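Protein argonaute (Methanocaldococcus jannaschii, PDB 5G5S) cuts single-stranded DNA at sites picked out by a short DNA guide, an endonuclease activity that may defend the archaeon against invading genetic elements. Local coordinates at residues Q481-K489 with L707-I715; R613-F624 with I654-Y663. All coordinates share one frame; numbering follows the deposited sequence.

Interaction 1. Residues Q481-K489 with L707-I715; sequences QIMGKLGIK and LKHGFLYFI
The C-terminal tail of the chain, from Phe711 to the carboxylate of Ile715, lies along the last turn of the Mid-domain helix 473-485, a buried contact made by a salt bridge, a backbone hydrogen bond and one aromatic ring. Lys485 NZ stands 2.7 Å from Ile715 OXT and donates to it. A lysine suits this place because its aliphatic part is used as well: CG lies 3.9 Å from Ile715 CG1, and a bend at chi3 (90°) then turns CE and the ammonium toward the chain end. The same nitrogen also hydrogen-bonds Ser458 O, so the ammonium links the tail to strand 456-462. Gln481, one turn earlier, lays its CG 3.9 Å from Ile715 CD1, while its OE1 is held by Leu673 N. Gln481 contacts guide DNA, and both Gln481 and Lys485 are inferred ligands of a divalent cation; Ile715 probably binds a manganese ion, as in relatives, which is consistent with the carboxylate end lying at the pocket for the guide's 5' phosphate.

Farther along, Gly487 ends the helix in a Schellman motif, its positive phi easily adopted without a side chain. Gly484 O accepts from Gly487 N and, from the opposite face of its plane, from Leu712 N at 3.2 Å (N-H...O angle 163°). With no side chain on Gly487, its CA comes within 3.7 Å of Phe711 CA. The Phe711 ring takes Leu486 O over one face, 3.3 Å above the plane and offset toward the rim. Lys489 NZ bonds Gly487 O at 2.8 Å.

Phe711 and Leu486 also touch Ile457 of strand 456-462, Leu712 rests on strand 530-537, and helix 684-697 backs Leu712, Phe714 and Ile715.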
loop_
_atom_site.group_PDB
_atom_site.type_symbol
_atom_site.label_atom_id
_atom_site.label_comp_id
_atom_site.label_asym_id
_atom_site.label_seq_id
_atom_site.Cartn_x
_atom_site.Cartn_y
_atom_site.Cartn_z
ATOM N N GLN A 481 -10.845 -14.116 8.783
ATOM C CA GLN A 481 -11.213 -12.752 8.431
ATOM C C GLN A 481 -12.318 -12.179 9.310
ATOM O O GLN A 481 -12.222 -11.013 9.685
ATOM C CB GLN A 481 -11.502 -12.612 6.930
ATOM C CG GLN A 481 -11.449 -11.156 6.482
ATOM C CD GLN A 481 -11.017 -10.959 5.064
ATOM O OE1 GLN A 481 -10.147 -11.653 4.541
ATOM N NE2 GLN A 481 -11.570 -9.936 4.441
ATOM N N ILE A 482 -13.321 -13.009 9.692
ATOM C CA ILE A 482 -14.419 -12.628 10.589
ATOM C C ILE A 482 -13.858 -12.242 11.968
ATOM O O ILE A 482 -14.245 -11.202 12.512
ATOM C CB ILE A 482 -15.518 -13.730 10.648
ATOM C CG1 ILE A 482 -16.342 -13.754 9.339
ATOM C CG2 ILE A 482 -16.423 -13.574 11.883
ATOM C CD1 ILE A 482 -17.425 -14.929 9.194
ATOM N N MET A 483 -12.922 -13.062 12.508
ATOM C CA MET A 483 -12.231 -12.815 13.790
ATOM C C MET A 483 -11.515 -11.465 13.781
ATOM O O MET A 483 -11.630 -10.712 14.748
ATOM C CB MET A 483 -11.222 -13.942 14.123
ATOM C CG MET A 483 -11.847 -15.319 14.332
ATOM S SD MET A 483 -13.037 -15.459 15.682
ATOM C CE MET A 483 -14.564 -15.410 14.768
ATOM N N GLY A 484 -10.802 -11.177 12.685
ATOM C CA GLY A 484 -10.073 -9.927 12.481
ATOM C C GLY A 484 -10.995 -8.726 12.462
ATOM O O GLY A 484 -10.716 -7.718 13.104
ATOM N N LYS A 485 -12.116 -8.843 11.750
ATOM C CA LYS A 485 -13.147 -7.816 11.640
ATOM C C LYS A 485 -13.846 -7.596 12.964
ATOM O O LYS A 485 -14.371 -6.513 13.194
ATOM C CB LYS A 485 -14.139 -8.140 10.505
ATOM C CG LYS A 485 -13.464 -8.078 9.123
ATOM C CD LYS A 485 -14.440 -7.878 7.984
ATOM C CE LYS A 485 -14.677 -6.434 7.664
ATOM N NZ LYS A 485 -15.264 -6.269 6.311
ATOM N N LEU A 486 -13.801 -8.594 13.863
ATOM C CA LEU A 486 -14.386 -8.457 15.200
ATOM C C LEU A 486 -13.343 -8.117 16.281
ATOM O O LEU A 486 -13.650 -8.175 17.474
ATOM C CB LEU A 486 -15.254 -9.674 15.580
ATOM C CG LEU A 486 -16.545 -9.864 14.775
ATOM C CD1 LEU A 486 -17.034 -11.288 14.877
ATOM C CD2 LEU A 486 -17.639 -8.881 15.203
ATOM N N GLY A 487 -12.137 -7.728 15.837
ATOM C CA GLY A 487 -11.004 -7.353 16.682
ATOM C C GLY A 487 -10.536 -8.440 17.623
ATOM O O GLY A 487 -9.945 -8.147 18.661
ATOM N N ILE A 488 -10.808 -9.701 17.279
ATOM C CA ILE A 488 -10.411 -10.848 18.095
ATOM C C ILE A 488 -8.927 -11.149 17.863
ATOM O O ILE A 488 -8.512 -11.375 16.729
ATOM C CB ILE A 488 -11.356 -12.079 17.888
ATOM C CG1 ILE A 488 -12.780 -11.749 18.391
ATOM C CG2 ILE A 488 -10.808 -13.336 18.588
ATOM C CD1 ILE A 488 -13.926 -12.633 17.872
ATOM N N LYS A 489 -8.138 -11.126 18.944
ATOM C CA LYS A 489 -6.700 -11.400 18.930
ATOM C C LYS A 489 -6.550 -12.907 19.011
ATOM O O LYS A 489 -6.323 -13.449 20.088
ATOM C CB LYS A 489 -6.006 -10.717 20.133
ATOM C CG LYS A 489 -5.715 -9.252 19.932
ATOM C CD LYS A 489 -6.885 -8.363 20.264
ATOM C CE LYS A 489 -6.878 -7.141 19.386
ATOM N NZ LYS A 489 -8.064 -6.311 19.667
ATOM N N LEU A 707 -12.064 1.033 16.924
ATOM C CA LEU A 707 -10.663 1.244 16.507
ATOM C C LEU A 707 -9.699 1.129 17.688
ATOM O O LEU A 707 -8.589 0.632 17.520
ATOM C CB LEU A 707 -10.479 2.589 15.772
ATOM C CG LEU A 707 -11.264 2.776 14.465
ATOM C CD1 LEU A 707 -11.233 4.209 14.018
ATOM C CD2 LEU A 707 -10.761 1.856 13.374
ATOM N N LYS A 708 -10.146 1.562 18.885
ATOM C CA LYS A 708 -9.419 1.478 20.153
ATOM C C LYS A 708 -9.210 -0.002 20.512
ATOM O O LYS A 708 -8.172 -0.366 21.079
ATOM C CB LYS A 708 -10.231 2.177 21.262
ATOM C CG LYS A 708 -9.453 2.383 22.554
ATOM C CD LYS A 708 -10.230 3.180 23.580
ATOM C CE LYS A 708 -9.358 3.543 24.757
ATOM N NZ LYS A 708 -10.122 4.259 25.817
ATOM N N HIS A 709 -10.220 -0.842 20.189
ATOM C CA HIS A 709 -10.205 -2.277 20.431
ATOM C C HIS A 709 -9.603 -3.080 19.269
ATOM O O HIS A 709 -9.562 -4.303 19.331
ATOM C CB HIS A 709 -11.597 -2.770 20.828
ATOM C CG HIS A 709 -11.909 -2.507 22.261
ATOM N ND1 HIS A 709 -12.426 -1.288 22.677
ATOM C CD2 HIS A 709 -11.730 -3.299 23.342
ATOM C CE1 HIS A 709 -12.568 -1.388 23.989
ATOM N NE2 HIS A 709 -12.172 -2.585 24.433
ATOM N N GLY A 710 -9.144 -2.383 18.235
ATOM C CA GLY A 710 -8.496 -2.979 17.073
ATOM C C GLY A 710 -9.366 -3.759 16.102
ATOM O O GLY A 710 -8.852 -4.649 15.423
ATOM N N PHE A 711 -10.675 -3.422 15.991
ATOM C CA PHE A 711 -11.587 -4.070 15.032
ATOM C C PHE A 711 -11.196 -3.615 13.611
ATOM O O PHE A 711 -11.194 -2.414 13.342
ATOM C CB PHE A 711 -13.059 -3.672 15.288
ATOM C CG PHE A 711 -13.785 -4.305 16.452
ATOM C CD1 PHE A 711 -13.326 -4.140 17.756
ATOM C CD2 PHE A 711 -14.977 -4.989 16.256
ATOM C CE1 PHE A 711 -14.011 -4.708 18.833
ATOM C CE2 PHE A 711 -15.664 -5.554 17.335
ATOM C CZ PHE A 711 -15.182 -5.400 18.616
ATOM N N LEU A 712 -10.890 -4.575 12.712
ATOM C CA LEU A 712 -10.551 -4.313 11.317
ATOM C C LEU A 712 -11.845 -4.389 10.502
ATOM O O LEU A 712 -11.926 -5.129 9.504
ATOM C CB LEU A 712 -9.502 -5.331 10.796
ATOM C CG LEU A 712 -8.112 -5.342 11.455
ATOM C CD1 LEU A 712 -7.352 -6.615 11.085
ATOM C CD2 LEU A 712 -7.292 -4.108 11.070
ATOM N N TYR A 713 -12.869 -3.618 10.939
ATOM C CA TYR A 713 -14.199 -3.586 10.324
ATOM C C TYR A 713 -14.225 -3.063 8.886
ATOM O O TYR A 713 -15.201 -3.277 8.175
ATOM C CB TYR A 713 -15.179 -2.784 11.198
ATOM C CG TYR A 713 -14.863 -1.306 11.343
ATOM C CD1 TYR A 713 -15.133 -0.409 10.312
ATOM C CD2 TYR A 713 -14.389 -0.790 12.544
ATOM C CE1 TYR A 713 -14.832 0.944 10.435
ATOM C CE2 TYR A 713 -14.125 0.570 12.693
ATOM C CZ TYR A 713 -14.364 1.435 11.641
ATOM O OH TYR A 713 -14.146 2.779 11.794
ATOM N N PHE A 714 -13.184 -2.330 8.492
ATOM C CA PHE A 714 -13.058 -1.693 7.181
ATOM C C PHE A 714 -12.353 -2.569 6.110
ATOM O O PHE A 714 -12.257 -2.141 4.957
ATOM C CB PHE A 714 -12.343 -0.335 7.348
ATOM C CG PHE A 714 -11.080 -0.434 8.177
ATOM C CD1 PHE A 714 -9.875 -0.819 7.595
ATOM C CD2 PHE A 714 -11.101 -0.167 9.547
ATOM C CE1 PHE A 714 -8.718 -0.950 8.369
ATOM C CE2 PHE A 714 -9.949 -0.311 10.320
ATOM C CZ PHE A 714 -8.760 -0.683 9.723
ATOM N N ILE A 715 -11.891 -3.785 6.471
ATOM C CA ILE A 715 -11.155 -4.650 5.532
ATOM C C ILE A 715 -12.022 -5.366 4.475
ATOM O O ILE A 715 -11.616 -5.378 3.292
ATOM C CB ILE A 715 -10.020 -5.527 6.168
ATOM C CG1 ILE A 715 -10.577 -6.788 6.905
ATOM C CG2 ILE A 715 -9.114 -4.669 7.053
ATOM C CD1 ILE A 715 -9.564 -7.867 7.412
ATOM O OXT ILE A 715 -13.123 -5.848 4.807
#

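Interaction 2. Residues R613-F624 with I654-Y663; sequences RIGSVFGNDGIF and INESIMQLLY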
loop_
_atom_site.group_PDB
_atom_site.type_symbol
_atom_site.label_atom_id
_atom_site.label_comp_id
_atom_site.label_asym_id
_atom_site.label_seq_id
_atom_site.Cartn_x
_atom_site.Cartn_y
_atom_site.Cartn_z
ATOM N N ARG A 613 10.060 -15.846 0.464
ATOM C CA ARG A 613 10.536 -15.969 1.851
ATOM C C ARG A 613 12.064 -15.694 1.815
ATOM O O ARG A 613 12.825 -16.284 2.576
ATOM C CB ARG A 613 10.179 -17.365 2.425
ATOM C CG ARG A 613 10.224 -17.505 3.938
ATOM C CD ARG A 613 9.892 -18.933 4.354
ATOM N NE ARG A 613 11.096 -19.674 4.734
ATOM C CZ ARG A 613 11.113 -20.915 5.213
ATOM N NH1 ARG A 613 9.981 -21.595 5.359
ATOM N NH2 ARG A 613 12.262 -21.488 5.549
ATOM N N ILE A 614 12.485 -14.757 0.917
ATOM C CA ILE A 614 13.877 -14.358 0.667
ATOM C C ILE A 614 14.124 -12.849 0.783
ATOM O O ILE A 614 13.244 -12.037 0.493
ATOM C CB ILE A 614 14.457 -14.960 -0.659
ATOM C CG1 ILE A 614 13.634 -14.533 -1.903
ATOM C CG2 ILE A 614 14.614 -16.490 -0.563
ATOM C CD1 ILE A 614 14.381 -14.643 -3.231
ATOM N N GLY A 615 15.339 -12.505 1.193
ATOM C CA GLY A 615 15.766 -11.128 1.381
ATOM C C GLY A 615 17.240 -10.924 1.134
ATOM O O GLY A 615 18.053 -11.811 1.414
ATOM N N SER A 616 17.595 -9.751 0.589
ATOM C CA SER A 616 18.988 -9.386 0.322
ATOM C C SER A 616 19.199 -7.875 0.491
ATOM O O SER A 616 18.242 -7.155 0.784
ATOM C CB SER A 616 19.428 -9.869 -1.055
ATOM O OG SER A 616 20.836 -9.798 -1.186
ATOM N N VAL A 617 20.464 -7.411 0.401
ATOM C CA VAL A 617 20.833 -6.001 0.552
ATOM C C VAL A 617 21.624 -5.568 -0.692
ATOM O O VAL A 617 22.647 -6.168 -1.009
ATOM C CB VAL A 617 21.602 -5.710 1.880
ATOM C CG1 VAL A 617 22.112 -4.269 1.933
ATOM C CG2 VAL A 617 20.743 -6.011 3.108
ATOM N N PHE A 618 21.133 -4.550 -1.407
ATOM C CA PHE A 618 21.829 -4.049 -2.586
ATOM C C PHE A 618 22.109 -2.556 -2.413
ATOM O O PHE A 618 21.170 -1.746 -2.393
ATOM C CB PHE A 618 21.046 -4.358 -3.872
ATOM C CG PHE A 618 21.844 -4.162 -5.138
ATOM C CD1 PHE A 618 22.887 -5.024 -5.464
ATOM C CD2 PHE A 618 21.537 -3.132 -6.019
ATOM C CE1 PHE A 618 23.618 -4.851 -6.643
ATOM C CE2 PHE A 618 22.277 -2.949 -7.189
ATOM C CZ PHE A 618 23.316 -3.808 -7.491
ATOM N N GLY A 619 23.394 -2.230 -2.235
ATOM C CA GLY A 619 23.894 -0.875 -2.004
ATOM C C GLY A 619 23.105 -0.113 -0.960
ATOM O O GLY A 619 22.544 0.954 -1.249
ATOM N N ASN A 620 23.015 -0.687 0.250
ATOM C CA ASN A 620 22.235 -0.148 1.385
ATOM C C ASN A 620 20.706 -0.354 1.338
ATOM O O ASN A 620 20.042 -0.069 2.327
ATOM C CB ASN A 620 22.642 1.288 1.781
ATOM C CG ASN A 620 24.125 1.447 2.031
ATOM O OD1 ASN A 620 24.779 2.331 1.461
ATOM N ND2 ASN A 620 24.703 0.572 2.856
ATOM N N ASP A 621 20.144 -0.862 0.223
ATOM C CA ASP A 621 18.692 -1.116 0.153
ATOM C C ASP A 621 18.386 -2.573 0.423
ATOM O O ASP A 621 19.032 -3.450 -0.134
ATOM C CB ASP A 621 18.093 -0.751 -1.220
ATOM C CG ASP A 621 18.123 0.706 -1.629
ATOM O OD1 ASP A 621 18.117 1.583 -0.728
ATOM O OD2 ASP A 621 18.085 0.976 -2.850
ATOM N N GLY A 622 17.376 -2.814 1.242
ATOM C CA GLY A 622 16.884 -4.146 1.529
ATOM C C GLY A 622 15.932 -4.549 0.425
ATOM O O GLY A 622 15.067 -3.763 0.032
ATOM N N ILE A 623 16.147 -5.731 -0.150
ATOM C CA ILE A 623 15.298 -6.288 -1.202
ATOM C C ILE A 623 14.563 -7.457 -0.538
ATOM O O ILE A 623 15.154 -8.495 -0.241
ATOM C CB ILE A 623 16.063 -6.666 -2.502
ATOM C CG1 ILE A 623 16.876 -5.467 -3.052
ATOM C CG2 ILE A 623 15.092 -7.222 -3.563
ATOM C CD1 ILE A 623 17.844 -5.860 -4.203
ATOM N N PHE A 624 13.275 -7.231 -0.281
ATOM C CA PHE A 624 12.351 -8.070 0.467
ATOM C C PHE A 624 11.328 -8.757 -0.461
ATOM O O PHE A 624 10.561 -8.079 -1.144
ATOM C CB PHE A 624 11.690 -7.128 1.503
ATOM C CG PHE A 624 10.855 -7.700 2.621
ATOM C CD1 PHE A 624 11.456 -8.290 3.726
ATOM C CD2 PHE A 624 9.470 -7.556 2.620
ATOM C CE1 PHE A 624 10.680 -8.797 4.773
ATOM C CE2 PHE A 624 8.698 -8.058 3.668
ATOM C CZ PHE A 624 9.306 -8.691 4.728
ATOM N N ILE A 654 20.659 -2.122 7.170
ATOM C CA ILE A 654 19.596 -3.115 7.019
ATOM C C ILE A 654 20.255 -4.501 7.158
ATOM O O ILE A 654 21.277 -4.758 6.523
ATOM C CB ILE A 654 18.811 -2.869 5.703
ATOM C CG1 ILE A 654 17.824 -1.700 5.921
ATOM C CG2 ILE A 654 18.074 -4.134 5.213
ATOM C CD1 ILE A 654 17.600 -0.845 4.749
ATOM N N ASN A 655 19.736 -5.335 8.083
ATOM C CA ASN A 655 20.335 -6.631 8.430
ATOM C C ASN A 655 19.311 -7.778 8.454
ATOM O O ASN A 655 18.148 -7.550 8.144
ATOM C CB ASN A 655 21.086 -6.496 9.793
ATOM C CG ASN A 655 20.214 -6.045 10.962
ATOM O OD1 ASN A 655 19.020 -6.325 11.043
ATOM N ND2 ASN A 655 20.794 -5.343 11.908
ATOM N N GLU A 656 19.747 -9.002 8.836
ATOM C CA GLU A 656 18.889 -10.196 8.933
ATOM C C GLU A 656 17.811 -10.089 10.020
ATOM O O GLU A 656 16.717 -10.637 9.839
ATOM C CB GLU A 656 19.702 -11.510 9.052
ATOM C CG GLU A 656 20.486 -11.707 10.350
ATOM C CD GLU A 656 21.666 -10.787 10.639
ATOM O OE1 GLU A 656 22.329 -10.330 9.677
ATOM O OE2 GLU A 656 21.946 -10.551 11.838
ATOM N N SER A 657 18.126 -9.377 11.130
ATOM C CA SER A 657 17.227 -9.159 12.264
ATOM C C SER A 657 15.963 -8.409 11.862
ATOM O O SER A 657 14.881 -8.948 12.081
ATOM C CB SER A 657 17.930 -8.427 13.407
ATOM O OG SER A 657 19.033 -9.184 13.871
ATOM N N ILE A 658 16.095 -7.183 11.277
ATOM C CA ILE A 658 14.912 -6.401 10.866
ATOM C C ILE A 658 14.101 -7.059 9.791
ATOM O O ILE A 658 12.874 -7.010 9.869
ATOM C CB ILE A 658 15.114 -4.915 10.490
ATOM C CG1 ILE A 658 16.434 -4.618 9.799
ATOM C CG2 ILE A 658 14.680 -3.949 11.578
ATOM C CD1 ILE A 658 16.314 -4.553 8.349
ATOM N N MET A 659 14.759 -7.684 8.795
ATOM C CA MET A 659 14.080 -8.369 7.697
ATOM C C MET A 659 13.281 -9.536 8.210
ATOM O O MET A 659 12.150 -9.701 7.774
ATOM C CB MET A 659 15.045 -8.735 6.557
ATOM C CG MET A 659 15.576 -7.501 5.804
ATOM S SD MET A 659 16.535 -7.875 4.313
ATOM C CE MET A 659 15.369 -7.674 3.112
ATOM N N GLN A 660 13.801 -10.260 9.223
ATOM C CA GLN A 660 13.068 -11.346 9.860
ATOM C C GLN A 660 11.860 -10.781 10.596
ATOM O O GLN A 660 10.778 -11.328 10.458
ATOM C CB GLN A 660 13.957 -12.185 10.795
ATOM C CG GLN A 660 13.245 -13.392 11.455
ATOM C CD GLN A 660 12.822 -14.455 10.475
ATOM O OE1 GLN A 660 13.645 -15.064 9.793
ATOM N NE2 GLN A 660 11.521 -14.712 10.391
ATOM N N LEU A 661 12.031 -9.665 11.323
ATOM C CA LEU A 661 10.933 -8.996 12.025
ATOM C C LEU A 661 9.850 -8.537 11.048
ATOM O O LEU A 661 8.666 -8.725 11.317
ATOM C CB LEU A 661 11.442 -7.800 12.867
ATOM C CG LEU A 661 10.346 -6.872 13.484
ATOM C CD1 LEU A 661 9.451 -7.626 14.442
ATOM C CD2 LEU A 661 10.950 -5.710 14.187
ATOM N N LEU A 662 10.256 -7.917 9.935
ATOM C CA LEU A 662 9.338 -7.422 8.910
ATOM C C LEU A 662 8.591 -8.556 8.260
ATOM O O LEU A 662 7.375 -8.445 8.073
ATOM C CB LEU A 662 10.075 -6.536 7.892
ATOM C CG LEU A 662 10.695 -5.242 8.471
ATOM C CD1 LEU A 662 11.456 -4.480 7.409
ATOM C CD2 LEU A 662 9.661 -4.363 9.161
ATOM N N TYR A 663 9.306 -9.690 7.987
ATOM C CA TYR A 663 8.712 -10.919 7.467
ATOM C C TYR A 663 7.689 -11.475 8.439
ATOM O O TYR A 663 6.624 -11.907 8.002
ATOM C CB TYR A 663 9.775 -12.002 7.168
ATOM C CG TYR A 663 9.147 -13.286 6.665
ATOM C CD1 TYR A 663 8.558 -13.350 5.405
ATOM C CD2 TYR A 663 9.043 -14.405 7.489
ATOM C CE1 TYR A 663 7.934 -14.517 4.953
ATOM C CE2 TYR A 663 8.432 -15.580 7.046
ATOM C CZ TYR A 663 7.875 -15.631 5.777
ATOM O OH TYR A 663 7.274 -16.785 5.327
#
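Met659 pushes its methyl group into a shallow hollow over the hairpin 614-625, where Gly615 and Gly622 present no side chain. The side chain runs out from the helix and bends at chi3 (98°), bringing CE to 3.5 Å from Ile623 O and close to Ser616 O and Gly615 CA as well. Because the two glycines leave the surface bare, Met659 CE and Ile654 CG2 settle directly on the hairpin backbone; the slender, unbranched methionine puts its methyl over the hydrogen-bonded pair Ser616-Ile623.

Ile654, just before the helix, fills the hollow nearer the turn. Its two branches divide the work: CG2 meets Val617 CG2 at 3.9 Å, while CD1 reaches Asn620 O at 3.5 Å. The hairpin, closed by a type I' turn from Phe618 to Asp621, is part of the large mixed sheet built around the RNase H-like PIWI fold, and helix 656-666 packs over it, the axes of 621-624 and 656-663 being 10.4 Å apart at 39°. Asn655 caps this helix, OD1 taking Ile658 N almost straight on.

Phe624 is the bump on the strand side. With CG anti to the backbone N (chi1 -169°), the ring reaches up to the helix and puts its edge against the backbone, CZ being 3.4 Å from Tyr663 N, while Leu662 CB and Tyr663 CB flank CE1. At the far end the aliphatic part of Arg613 crosses the phenol of Tyr663 obliquely, CG 3.3 Å from OH, and Phe309 meets the rings of both Tyr663 and Phe624.

In the fold
Interaction 2 is nested within the loop that interaction 1 closes: the chain leaves the Mid domain at 481-489, runs through the PIWI sheet, in which 613-624 forms a hairpin, and on to 654-663, and returns at 707-715 to the helix it left. The two centres are about 29 Å apart and the nearest atoms about 15 Å, so the contacts do not touch. They are joined through the mixed sheet, which includes the hairpin of interaction 2 and strand 530-537, against which Leu712 of interaction 1 packs. Interaction 1 thus ties Mid to PIWI beside residues that bind the guide, whereas interaction 2 joins helix 656-666 to the sheet that also carries the probable catalytic residues Asp506 and, just past strand 566-571, Asp572.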